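PhnB-like domain-containing protein (Pseudomonas aeruginosa, PDB 1U69) is of unknown function but belongs to the PhnB-like family and is potentially a drug-resistance protein. Local coordinates at the interface of chains A and B. Sequence-based numbering; all coordinates share one arbitrary frame. Chains: chain A/B, hypothetical protein.

Contact 1: the interface of chains A and B. Residues chain A 129, 134, 137-138, 141; chain B 40-41.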
ATOM      1  N   ILE A 129       0.035   1.285 -21.331  1.00 22.35           N
ATOM      2  CA  ILE A 129       1.291   1.975 -21.605  1.00 23.16           C
ATOM      3  C   ILE A 129       2.541   1.192 -21.179  1.00 23.39           C
ATOM      4  O   ILE A 129       3.623   1.387 -21.744  1.00 23.44           O
ATOM      5  CB  ILE A 129       1.266   3.376 -20.901  1.00 23.25           C
ATOM      6  CG1 ILE A 129       0.296   4.304 -21.635  1.00 23.74           C
ATOM      7  CG2 ILE A 129       2.645   4.000 -20.830  1.00 24.22           C
ATOM      8  CD1 ILE A 129      -0.141   5.488 -20.796  1.00 24.53           C
ATOM      9  N   ARG A 134       4.798  -3.646 -27.146  1.00 26.35           N
ATOM     10  CA  ARG A 134       5.154  -2.245 -27.284  1.00 26.35           C
ATOM     11  C   ARG A 134       4.524  -1.319 -28.282  1.00 25.19           C
ATOM     12  O   ARG A 134       4.438  -0.109 -28.052  1.00 24.59           O
ATOM     13  CB  ARG A 134       6.298  -1.741 -26.394  1.00 27.09           C
ATOM     14  CG  ARG A 134       7.669  -1.611 -27.054  1.00 30.21           C
ATOM     15  CD  ARG A 134       8.657  -2.698 -26.657  1.00 33.64           C
ATOM     16  NE  ARG A 134       8.836  -2.812 -25.207  1.00 36.53           N
ATOM     17  CZ  ARG A 134       9.505  -1.945 -24.441  1.00 39.31           C
ATOM     18  NH1 ARG A 134      10.074  -0.857 -24.961  1.00 40.59           N
ATOM     19  NH2 ARG A 134       9.601  -2.166 -23.132  1.00 39.90           N
ATOM     20  N   ALA A 137       1.209  -0.458 -26.779  1.00 16.22           N
ATOM     21  CA  ALA A 137       1.443   0.512 -25.709  1.00 15.60           C
ATOM     22  C   ALA A 137       1.594   1.888 -26.315  1.00 15.21           C
ATOM     23  O   ALA A 137       1.119   2.871 -25.765  1.00 15.59           O
ATOM     24  CB  ALA A 137       2.697   0.151 -24.931  1.00 15.66           C
ATOM     25  N   ARG A 138       2.273   1.951 -27.449  1.00 15.03           N
ATOM     26  CA  ARG A 138       2.463   3.202 -28.156  1.00 15.04           C
ATOM     27  C   ARG A 138       1.111   3.737 -28.643  1.00 15.09           C
ATOM     28  O   ARG A 138       0.831   4.910 -28.472  1.00 14.33           O
ATOM     29  CB  ARG A 138       3.456   3.032 -29.313  1.00 14.76           C
ATOM     30  CG  ARG A 138       3.706   4.276 -30.139  1.00 14.86           C
ATOM     31  CD  ARG A 138       3.937   5.531 -29.323  1.00 15.41           C
ATOM     32  NE  ARG A 138       5.345   5.699 -28.968  1.00 16.64           N
ATOM     33  CZ  ARG A 138       5.790   6.151 -27.793  1.00 19.31           C
ATOM     34  NH1 ARG A 138       4.958   6.445 -26.791  1.00 25.40           N
ATOM     35  NH2 ARG A 138       7.087   6.281 -27.599  1.00 17.65           N
ATOM     36  N   PHE A 141      -0.666   5.233 -25.746  1.00 13.48           N
ATOM     37  CA  PHE A 141       0.015   6.473 -25.379  1.00 13.04           C
ATOM     38  C   PHE A 141      -0.370   7.611 -26.305  1.00 12.90           C
ATOM     39  O   PHE A 141      -0.700   8.707 -25.845  1.00 12.72           O
ATOM     40  CB  PHE A 141       1.535   6.287 -25.396  1.00 13.24           C
ATOM     41  CG  PHE A 141       2.287   7.333 -24.600  1.00 12.33           C
ATOM     42  CD1 PHE A 141       2.564   7.132 -23.262  1.00 13.55           C
ATOM     43  CD2 PHE A 141       2.711   8.509 -25.196  1.00 12.50           C
ATOM     44  CE1 PHE A 141       3.254   8.090 -22.529  1.00 12.97           C
ATOM     45  CE2 PHE A 141       3.404   9.468 -24.474  1.00 12.29           C
ATOM     46  CZ  PHE A 141       3.676   9.254 -23.143  1.00 13.09           C
TER
ATOM     47  N   PRO B  40       7.050   3.571 -24.400  1.00 20.56           N
ATOM     48  CA  PRO B  40       6.320   2.692 -25.330  1.00 21.44           C
ATOM     49  C   PRO B  40       6.912   2.497 -26.729  1.00 22.47           C
ATOM     50  O   PRO B  40       6.470   1.568 -27.407  1.00 22.99           O
ATOM     51  CB  PRO B  40       4.952   3.370 -25.456  1.00 21.34           C
ATOM     52  CG  PRO B  40       4.779   4.138 -24.228  1.00 21.02           C
ATOM     53  CD  PRO B  40       6.141   4.538 -23.752  1.00 20.14           C
ATOM     54  N   GLY B  41       7.856   3.338 -27.160  1.00 23.50           N
ATOM     55  CA  GLY B  41       8.455   3.223 -28.484  1.00 24.90           C
ATOM     56  C   GLY B  41       8.522   1.806 -29.031  1.00 25.52           C
ATOM     57  O   GLY B  41       8.637   1.602 -30.244  1.00 26.30           O
TER
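The guanidinium nitrogen NH1 of A:Arg138 packs against the pyrrolidine ring of B:Pro40, 3.4 Å from its CB and almost as near to CG. A:Arg138 runs out with CG anti to its backbone N (chi1 179°), then bends at chi2 and chi3, which brings its guanidinium group over the proline: B:Pro40 CB lies 3.3 Å above that plane, offset toward its rim. The CB of A:Phe141 borders the same guanidinium at its edge, in plane. The ring of the same phenylalanine meets B:Pro40 CG through CD1 at 3.8 Å, and CB of A:Ala137 and CG2 of A:Ile129 touch the proline more distantly. A:Arg138 NH2 passes close to B:Gly41 N, but the N-H points away and no hydrogen bond forms.

The carbonyl oxygen of B:Pro40 comes within 2.7 Å of the backbone O of A:Arg134 at the start of helix 134-144; both atoms can only accept hydrogen bonds, which makes this pair a clash and the placement of the B:Pro40 carbonyl doubtful.

The site thus inserts a loop of one subunit into the helical C-terminal part of the other, a contact made chiefly by packing, without a sound hydrogen bond across it, that probably helps hold the pair together.

Contact 2: the interface of chains A and B. Residues chain A 40-42, 52; chain B 129, 137-138, 141.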
ATOM      1  N   PRO A  40       1.189  27.306  18.335  1.00 11.95           N
ATOM      2  CA  PRO A  40       1.402  27.657  19.747  1.00 12.45           C
ATOM      3  C   PRO A  40       1.908  29.080  19.937  1.00 12.92           C
ATOM      4  O   PRO A  40       1.871  29.573  21.059  1.00 13.62           O
ATOM      5  CB  PRO A  40       2.428  26.623  20.233  1.00 12.74           C
ATOM      6  CG  PRO A  40       3.099  26.102  19.021  1.00 12.74           C
ATOM      7  CD  PRO A  40       2.230  26.398  17.825  1.00 12.17           C
ATOM      8  N   GLY A  41       2.365  29.718  18.866  1.00 13.24           N
ATOM      9  CA  GLY A  41       2.719  31.125  18.904  1.00 13.73           C
ATOM     10  C   GLY A  41       2.544  31.792  17.562  1.00 14.20           C
ATOM     11  O   GLY A  41       2.262  31.134  16.552  1.00 13.24           O
ATOM     12  N   ASP A  42       2.725  33.106  17.545  1.00 14.74           N
ATOM     13  CA  ASP A  42       2.704  33.861  16.310  1.00 15.65           C
ATOM     14  C   ASP A  42       3.849  33.388  15.425  1.00 16.17           C
ATOM     15  O   ASP A  42       4.901  32.963  15.912  1.00 16.66           O
ATOM     16  CB  ASP A  42       2.870  35.357  16.582  1.00 15.72           C
ATOM     17  CG  ASP A  42       1.679  35.977  17.302  1.00 15.44           C
ATOM     18  OD1 ASP A  42       0.556  35.423  17.270  1.00 15.28           O
ATOM     19  OD2 ASP A  42       1.781  37.044  17.946  1.00 15.67           O
ATOM     20  N   LEU A  52      -2.328  25.522  12.192  1.00  9.75           N
ATOM     21  CA  LEU A  52      -0.959  25.436  11.691  1.00  9.48           C
ATOM     22  C   LEU A  52      -0.812  24.231  10.758  1.00  9.59           C
ATOM     23  O   LEU A  52      -0.358  24.374   9.618  1.00  8.97           O
ATOM     24  CB  LEU A  52       0.036  25.358  12.851  1.00 10.17           C
ATOM     25  CG  LEU A  52       1.515  25.209  12.507  1.00 11.56           C
ATOM     26  CD1 LEU A  52       1.978  26.394  11.699  1.00 13.90           C
ATOM     27  CD2 LEU A  52       2.348  25.059  13.765  1.00 12.63           C
TER
ATOM     28  N   ILE B 129       5.278  20.511  19.760  1.00 16.59           N
ATOM     29  CA  ILE B 129       4.552  21.606  19.125  1.00 17.31           C
ATOM     30  C   ILE B 129       3.039  21.399  19.217  1.00 17.50           C
ATOM     31  O   ILE B 129       2.289  22.362  19.222  1.00 16.86           O
ATOM     32  CB  ILE B 129       4.994  21.759  17.644  1.00 17.97           C
ATOM     33  CG1 ILE B 129       6.438  22.249  17.584  1.00 19.62           C
ATOM     34  CG2 ILE B 129       4.087  22.730  16.889  1.00 18.56           C
ATOM     35  CD1 ILE B 129       7.041  22.103  16.190  1.00 22.87           C
ATOM     36  N   ALA B 137       4.807  24.100  24.545  1.00 14.23           N
ATOM     37  CA  ALA B 137       4.709  23.971  23.091  1.00 13.68           C
ATOM     38  C   ALA B 137       5.318  25.188  22.413  1.00 13.35           C
ATOM     39  O   ALA B 137       6.044  25.057  21.438  1.00 12.93           O
ATOM     40  CB  ALA B 137       3.258  23.805  22.672  1.00 13.73           C
ATOM     41  N   ARG B 138       5.026  26.376  22.937  1.00 13.00           N
ATOM     42  CA  ARG B 138       5.545  27.590  22.349  1.00 12.97           C
ATOM     43  C   ARG B 138       7.060  27.693  22.524  1.00 13.20           C
ATOM     44  O   ARG B 138       7.721  28.166  21.629  1.00 12.63           O
ATOM     45  CB  ARG B 138       4.856  28.837  22.921  1.00 13.12           C
ATOM     46  CG  ARG B 138       5.149  30.095  22.114  1.00 13.93           C
ATOM     47  CD  ARG B 138       4.634  31.379  22.735  1.00 15.62           C
ATOM     48  NE  ARG B 138       3.214  31.290  23.058  1.00 15.75           N
ATOM     49  CZ  ARG B 138       2.713  31.157  24.286  1.00 18.14           C
ATOM     50  NH1 ARG B 138       3.503  31.107  25.358  1.00 18.24           N
ATOM     51  NH2 ARG B 138       1.401  31.080  24.443  1.00 20.25           N
ATOM     52  N   PHE B 141       8.499  25.470  19.877  1.00 12.82           N
ATOM     53  CA  PHE B 141       8.231  26.150  18.600  1.00 13.43           C
ATOM     54  C   PHE B 141       9.258  27.259  18.340  1.00 13.88           C
ATOM     55  O   PHE B 141       9.825  27.344  17.259  1.00 14.12           O
ATOM     56  CB  PHE B 141       6.804  26.715  18.663  1.00 12.99           C
ATOM     57  CG  PHE B 141       6.221  27.157  17.349  1.00 14.14           C
ATOM     58  CD1 PHE B 141       6.185  26.308  16.254  1.00 13.40           C
ATOM     59  CD2 PHE B 141       5.622  28.405  17.237  1.00 13.74           C
ATOM     60  CE1 PHE B 141       5.604  26.712  15.069  1.00 15.26           C
ATOM     61  CE2 PHE B 141       5.036  28.813  16.052  1.00 15.36           C
ATOM     62  CZ  PHE B 141       5.032  27.966  14.958  1.00 14.85           C
TER
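Loop residues A:Pro40 to A:Asp42, together with A:Leu52 near the start of strand 51-58, meet helices 123-129 and 134-145 of chain B. The ring of B:Phe141 is the main apolar surface offered by the helices. Its side chain swings away from its own backbone N (chi1 -166°) and reaches into the loop of chain A, where A:Pro40 covers one face: CD stands over the middle of the aromatic ring, 4.0 Å from its centroid, in a CH-pi contact. The neighbouring A:Pro40 CG is 3.7 Å from B:Phe141 CG, near the base of the ring. A:Leu52 and B:Phe141 point toward each other, and the leucine methyl CD2, on the same side of the ring as the proline but out toward its far rim, lies 3.9 Å from B:Phe141 CE1, while the carbonyl O of A:Gly41 comes 3.7 Å from B:Phe141 CE2.

A:Pro40 CB also packs against the methyl CB of B:Ala137 at 3.8 Å, and B:Ile129 CG2 makes a looser contact with A:Pro40 CG. The polar component is slight. B:Arg138 stays extended as far as CD and turns at chi3 (-53°), bringing NE to 3.0 Å from A:Pro40 O; at 126° at the hydrogen this is a weak hydrogen bond.

Aromatic and aliphatic packing therefore carries the site, which joins the loop after strand 31-38 of one subunit to the C-terminal helices of its partner and probably steadies the dimer-like pair at this end.

Contact 3: the interface of chains A and B. Residues chain A 7, 9, 61-62; chain B 58-59, 61, 80.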
ATOM      1  N   ASN A   7       6.569   8.326   7.332  1.00  7.27           N
ATOM      2  CA  ASN A   7       6.757   9.263   6.224  1.00  6.84           C
ATOM      3  C   ASN A   7       5.392   9.819   5.841  1.00  7.10           C
ATOM      4  O   ASN A   7       4.469   9.071   5.527  1.00  8.36           O
ATOM      5  CB  ASN A   7       7.422   8.547   5.033  1.00  6.58           C
ATOM      6  CG  ASN A   7       7.778   9.494   3.891  1.00  6.34           C
ATOM      7  OD1 ASN A   7       7.887  10.696   4.095  1.00  6.91           O
ATOM      8  ND2 ASN A   7       7.943   8.952   2.673  1.00  6.14           N
ATOM      9  N   ILE A   9       3.195  12.871   3.616  1.00  8.07           N
ATOM     10  CA  ILE A   9       3.209  13.805   2.489  1.00  7.09           C
ATOM     11  C   ILE A   9       2.769  15.166   3.018  1.00  7.04           C
ATOM     12  O   ILE A   9       1.632  15.292   3.440  1.00  6.68           O
ATOM     13  CB  ILE A   9       2.259  13.302   1.366  1.00  7.54           C
ATOM     14  CG1 ILE A   9       2.843  12.100   0.610  1.00  9.16           C
ATOM     15  CG2 ILE A   9       1.982  14.411   0.318  1.00  8.94           C
ATOM     16  CD1 ILE A   9       3.383  10.980   1.424  1.00 11.59           C
ATOM     17  N   ILE A  61      -2.704   7.170   1.838  1.00  8.56           N
ATOM     18  CA  ILE A  61      -1.540   8.043   1.963  1.00  8.00           C
ATOM     19  C   ILE A  61      -1.705   8.996   3.148  1.00  7.91           C
ATOM     20  O   ILE A  61      -2.640   9.813   3.167  1.00  7.09           O
ATOM     21  CB  ILE A  61      -1.320   8.888   0.669  1.00  8.21           C
ATOM     22  CG1 ILE A  61      -1.181   7.997  -0.565  1.00  9.85           C
ATOM     23  CG2 ILE A  61      -0.099   9.768   0.816  1.00  8.20           C
ATOM     24  CD1 ILE A  61      -0.079   7.006  -0.509  1.00  9.15           C
ATOM     25  N   PRO A  62      -0.799   8.927   4.119  1.00  7.50           N
ATOM     26  CA  PRO A  62      -0.818   9.871   5.240  1.00  7.56           C
ATOM     27  C   PRO A  62      -0.289  11.237   4.808  1.00  7.72           C
ATOM     28  O   PRO A  62       0.791  11.305   4.210  1.00  7.69           O
ATOM     29  CB  PRO A  62       0.122   9.220   6.267  1.00  7.46           C
ATOM     30  CG  PRO A  62       1.097   8.427   5.431  1.00  7.78           C
ATOM     31  CD  PRO A  62       0.300   7.950   4.242  1.00  7.60           C
TER
ATOM     32  N   VAL B  58       8.861   4.526  -0.671  1.00  5.97           N
ATOM     33  CA  VAL B  58       9.637   5.303   0.292  1.00  6.58           C
ATOM     34  C   VAL B  58       8.936   5.264   1.653  1.00  6.56           C
ATOM     35  O   VAL B  58       7.917   5.925   1.851  1.00  6.38           O
ATOM     36  CB  VAL B  58       9.854   6.771  -0.148  1.00  7.04           C
ATOM     37  CG1 VAL B  58      10.684   7.511   0.902  1.00  7.94           C
ATOM     38  CG2 VAL B  58      10.488   6.831  -1.549  1.00  7.84           C
HETATM   39  N   MSE B  59       9.485   4.491   2.582  1.00  6.44           N
HETATM   40  CA  MSE B  59       8.921   4.304   3.913  1.00  6.20           C
HETATM   41  C   MSE B  59       7.433   4.029   3.817  1.00  6.52           C
HETATM   42  O   MSE B  59       6.614   4.708   4.441  1.00  7.03           O
HETATM   43  CB  MSE B  59       9.226   5.518   4.791  1.00  6.34           C
HETATM   44  CG  MSE B  59      10.698   5.527   5.196  1.00  5.97           C
HETATM   45 SE   MSE B  59      11.291   7.185   6.041  1.00 12.52          SE
HETATM   46  CE  MSE B  59      11.488   8.324   4.418  1.00  8.85           C
ATOM     47  N   ILE B  61       5.340   4.451   1.352  1.00  5.48           N
ATOM     48  CA  ILE B  61       4.572   5.259   0.399  1.00  6.12           C
ATOM     49  C   ILE B  61       4.871   4.802  -1.031  1.00  5.41           C
ATOM     50  O   ILE B  61       6.017   4.807  -1.445  1.00  5.05           O
ATOM     51  CB  ILE B  61       4.934   6.752   0.522  1.00  6.15           C
ATOM     52  CG1 ILE B  61       4.709   7.294   1.941  1.00  8.03           C
ATOM     53  CG2 ILE B  61       4.172   7.598  -0.506  1.00  6.34           C
ATOM     54  CD1 ILE B  61       3.310   7.193   2.442  1.00  9.32           C
ATOM     55  N   PHE B  80       8.415  15.484   1.850  1.00  5.57           N
ATOM     56  CA  PHE B  80       8.252  14.287   2.657  1.00  5.98           C
ATOM     57  C   PHE B  80       8.680  14.641   4.091  1.00  6.13           C
ATOM     58  O   PHE B  80       9.813  15.066   4.286  1.00  7.13           O
ATOM     59  CB  PHE B  80       9.158  13.169   2.171  1.00  6.13           C
ATOM     60  CG  PHE B  80       8.701  12.448   0.922  1.00  6.50           C
ATOM     61  CD1 PHE B  80       7.490  11.770   0.874  1.00  7.15           C
ATOM     62  CD2 PHE B  80       9.545  12.394  -0.197  1.00  8.75           C
ATOM     63  CE1 PHE B  80       7.129  11.042  -0.276  1.00  8.53           C
ATOM     64  CE2 PHE B  80       9.185  11.661  -1.323  1.00  6.81           C
ATOM     65  CZ  PHE B  80       7.976  11.006  -1.359  1.00  9.32           C
TER
HETATM   66  O   HOH W   1       4.561   6.285   5.884  1.00 18.11           O
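A:Ile9 and B:Phe80 form an antiparallel beta bridge where strand 7-13 of one chain lies beside strand 78-84 of the other, in a protein whose PhnB-like family has the glyoxalase/bleomycin-resistance type of fold.

Among direct polar contacts, A:Asn7 ND2 donates to B:Val58 O over 3.1 Å, nearly straight at 166° at the hydrogen. The acceptor lies in the amide plane of A:Asn7, whereas the donor stands well above the carbonyl plane of B:Val58. Directed opposite to its backbone N by a chi1 of -174°, the asparagine amide enters between B:Phe80 and the selenomethionine B:Met59.

A water molecule supplies the indirect polar link: water 1 is 2.8 Å from A:Asn7 O and 3.0 Å from B:Met59 O, and is also bonded to A:Asn7 N.

Apolar packing surrounds this. The amide of A:Asn7 crosses the B:Phe80 ring with the planes 53° apart, its CG 3.8 Å from CD1 at the ring's rim. On the other flank of the asparagine, its CB meets B:Met59 CB at 3.5 Å. B:Ile61 extends CD1 toward A:Pro62, coming 3.6 Å from the ring carbon CD, and the same methyl lies 3.9 Å from A:Ile9 CD1.

Contact 4: the interface of chains A and B. Residues chain A 80-83; chain B 6-8.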
ATOM      1  N   PHE A  80      -0.545  13.601  -7.219  1.00  6.04           N
ATOM      2  CA  PHE A  80      -1.165  12.345  -6.771  1.00  6.86           C
ATOM      3  C   PHE A  80      -1.684  11.665  -8.031  1.00  7.44           C
ATOM      4  O   PHE A  80      -2.377  12.292  -8.799  1.00  9.33           O
ATOM      5  CB  PHE A  80      -2.366  12.604  -5.866  1.00  7.58           C
ATOM      6  CG  PHE A  80      -2.037  13.072  -4.480  1.00  7.36           C
ATOM      7  CD1 PHE A  80      -1.449  12.212  -3.558  1.00 10.15           C
ATOM      8  CD2 PHE A  80      -2.416  14.340  -4.058  1.00  8.75           C
ATOM      9  CE1 PHE A  80      -1.194  12.639  -2.260  1.00  9.90           C
ATOM     10  CE2 PHE A  80      -2.166  14.767  -2.758  1.00 10.77           C
ATOM     11  CZ  PHE A  80      -1.561  13.924  -1.867  1.00 10.29           C
ATOM     12  N   GLN A  81      -1.355  10.401  -8.245  1.00  6.28           N
ATOM     13  CA  GLN A  81      -1.959   9.628  -9.321  1.00  6.52           C
ATOM     14  C   GLN A  81      -2.949   8.626  -8.735  1.00  6.55           C
ATOM     15  O   GLN A  81      -2.597   7.730  -8.007  1.00  5.76           O
ATOM     16  CB  GLN A  81      -0.908   8.903 -10.155  1.00  6.96           C
ATOM     17  CG  GLN A  81      -1.503   8.166 -11.336  1.00  8.56           C
ATOM     18  CD  GLN A  81      -0.452   7.520 -12.203  1.00 10.70           C
ATOM     19  OE1 GLN A  81       0.090   8.152 -13.125  1.00 15.07           O
ATOM     20  NE2 GLN A  81      -0.169   6.274 -11.939  1.00 10.12           N
ATOM     21  N   VAL A  82      -4.222   8.822  -9.068  1.00  7.52           N
ATOM     22  CA  VAL A  82      -5.321   8.056  -8.518  1.00  7.50           C
ATOM     23  C   VAL A  82      -5.777   7.067  -9.575  1.00  7.67           C
ATOM     24  O   VAL A  82      -6.133   7.451 -10.683  1.00  8.41           O
ATOM     25  CB  VAL A  82      -6.507   8.976  -8.126  1.00  8.08           C
ATOM     26  CG1 VAL A  82      -7.671   8.141  -7.612  1.00  8.24           C
ATOM     27  CG2 VAL A  82      -6.066  10.024  -7.092  1.00  8.76           C
ATOM     28  N   ALA A  83      -5.733   5.793  -9.226  1.00  8.12           N
ATOM     29  CA  ALA A  83      -6.102   4.713 -10.136  1.00  9.48           C
ATOM     30  C   ALA A  83      -7.606   4.518 -10.090  1.00 10.69           C
ATOM     31  O   ALA A  83      -8.171   4.362  -9.015  1.00 11.21           O
ATOM     32  CB  ALA A  83      -5.405   3.446  -9.746  1.00  9.23           C
TER
ATOM     33  N   LYS B   6      -4.023   2.448  -4.921  1.00  8.68           N
ATOM     34  CA  LYS B   6      -5.076   3.389  -5.311  1.00  7.64           C
ATOM     35  C   LYS B   6      -4.533   4.803  -5.565  1.00  7.13           C
ATOM     36  O   LYS B   6      -4.974   5.486  -6.487  1.00  6.64           O
ATOM     37  CB  LYS B   6      -6.141   3.435  -4.207  1.00  7.87           C
ATOM     38  CG  LYS B   6      -7.324   4.346  -4.496  1.00  8.45           C
ATOM     39  CD  LYS B   6      -8.131   3.818  -5.643  1.00  9.45           C
ATOM     40  CE  LYS B   6      -9.463   4.551  -5.813  1.00 10.27           C
ATOM     41  NZ  LYS B   6     -10.173   4.012  -6.992  1.00  8.35           N
ATOM     42  N   ASN B   7      -3.592   5.245  -4.740  1.00  6.12           N
ATOM     43  CA  ASN B   7      -3.093   6.606  -4.793  1.00  5.83           C
ATOM     44  C   ASN B   7      -1.582   6.510  -4.711  1.00  5.82           C
ATOM     45  O   ASN B   7      -1.044   5.917  -3.782  1.00  5.64           O
ATOM     46  CB  ASN B   7      -3.664   7.431  -3.627  1.00  5.76           C
ATOM     47  CG  ASN B   7      -3.382   8.908  -3.760  1.00  6.14           C
ATOM     48  OD1 ASN B   7      -2.942   9.362  -4.822  1.00  7.17           O
ATOM     49  ND2 ASN B   7      -3.600   9.675  -2.671  1.00  5.73           N
ATOM     50  N   THR B   8      -0.924   7.076  -5.704  1.00  4.88           N
ATOM     51  CA  THR B   8       0.531   6.983  -5.856  1.00  4.91           C
ATOM     52  C   THR B   8       1.097   8.389  -5.905  1.00  5.44           C
ATOM     53  O   THR B   8       0.528   9.278  -6.547  1.00  5.73           O
ATOM     54  CB  THR B   8       0.857   6.249  -7.164  1.00  4.41           C
ATOM     55  OG1 THR B   8       0.323   4.917  -7.120  1.00  6.35           O
ATOM     56  CG2 THR B   8       2.388   6.081  -7.351  1.00  5.21           C
TER
HETATM   57  O   HOH W   2      -2.278   4.975  -8.210  1.00 12.73           O
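A:Gln81 and B:Thr8 are paired through their backbones, as are A:Val82 and B:Asn7, so that strand 78-84 of chain A and strand 7-13 of chain B run antiparallel and extend a beta-sheet across the subunit boundary. The N-H of A:Gln81 donates to B:Thr8 O at 2.8 Å, almost perfectly straight (177° at the hydrogen). In return B:Thr8 N donates to A:Gln81 O over 2.9 Å. Two residues away on each chain, A:Ala83 N reaches B:Lys6 O at 2.9 Å. All three bonds join main-chain groups and fix the two strands in this antiparallel register.

Water-mediated contacts add to this pairing. Water 2 lies 2.8 Å from A:Gln81 O and also 2.8 Å from the hydroxyl OG1 of B:Thr8. The threonine places OG1 beside its own backbone N (chi1 -61°), which points the hydroxyl toward the bridging water. A:Gln81 O is thereby engaged by both a backbone N-H and a water.

Side-chain packing is limited here. B:Asn7 turns its amide obliquely against the A:Phe80 ring, the planes 46° apart, and its OD1 also approaches A:Val82 CG2.

A side-chain to backbone bond is made by B:Lys6, which bends at chi2 and then runs straight, bringing its side-chain amine nitrogen NZ to 2.9 Å from A:Ala83 O, the amine almost in line with the carbonyl bond.

Contact 1 and contact 2 are counterparts by the two-fold, with Arg138 differing between them, at opposite ends of the interface, their C-alpha centres about 51 Å apart; each pairs Pro40 and Gly41 of one chain with the C-terminal helices of the other. Contact 3 and contact 4, about 13 Å apart, occupy the middle and both use strands 7-13 and 78-84 with the chains exchanged, so Asn7 and Phe80 recur in each. Central strand pairing flanked by reciprocal loop-to-helix packing suggests a two-fold pair within the deposited assembly of four copies, although the structure alone does not show its biological state.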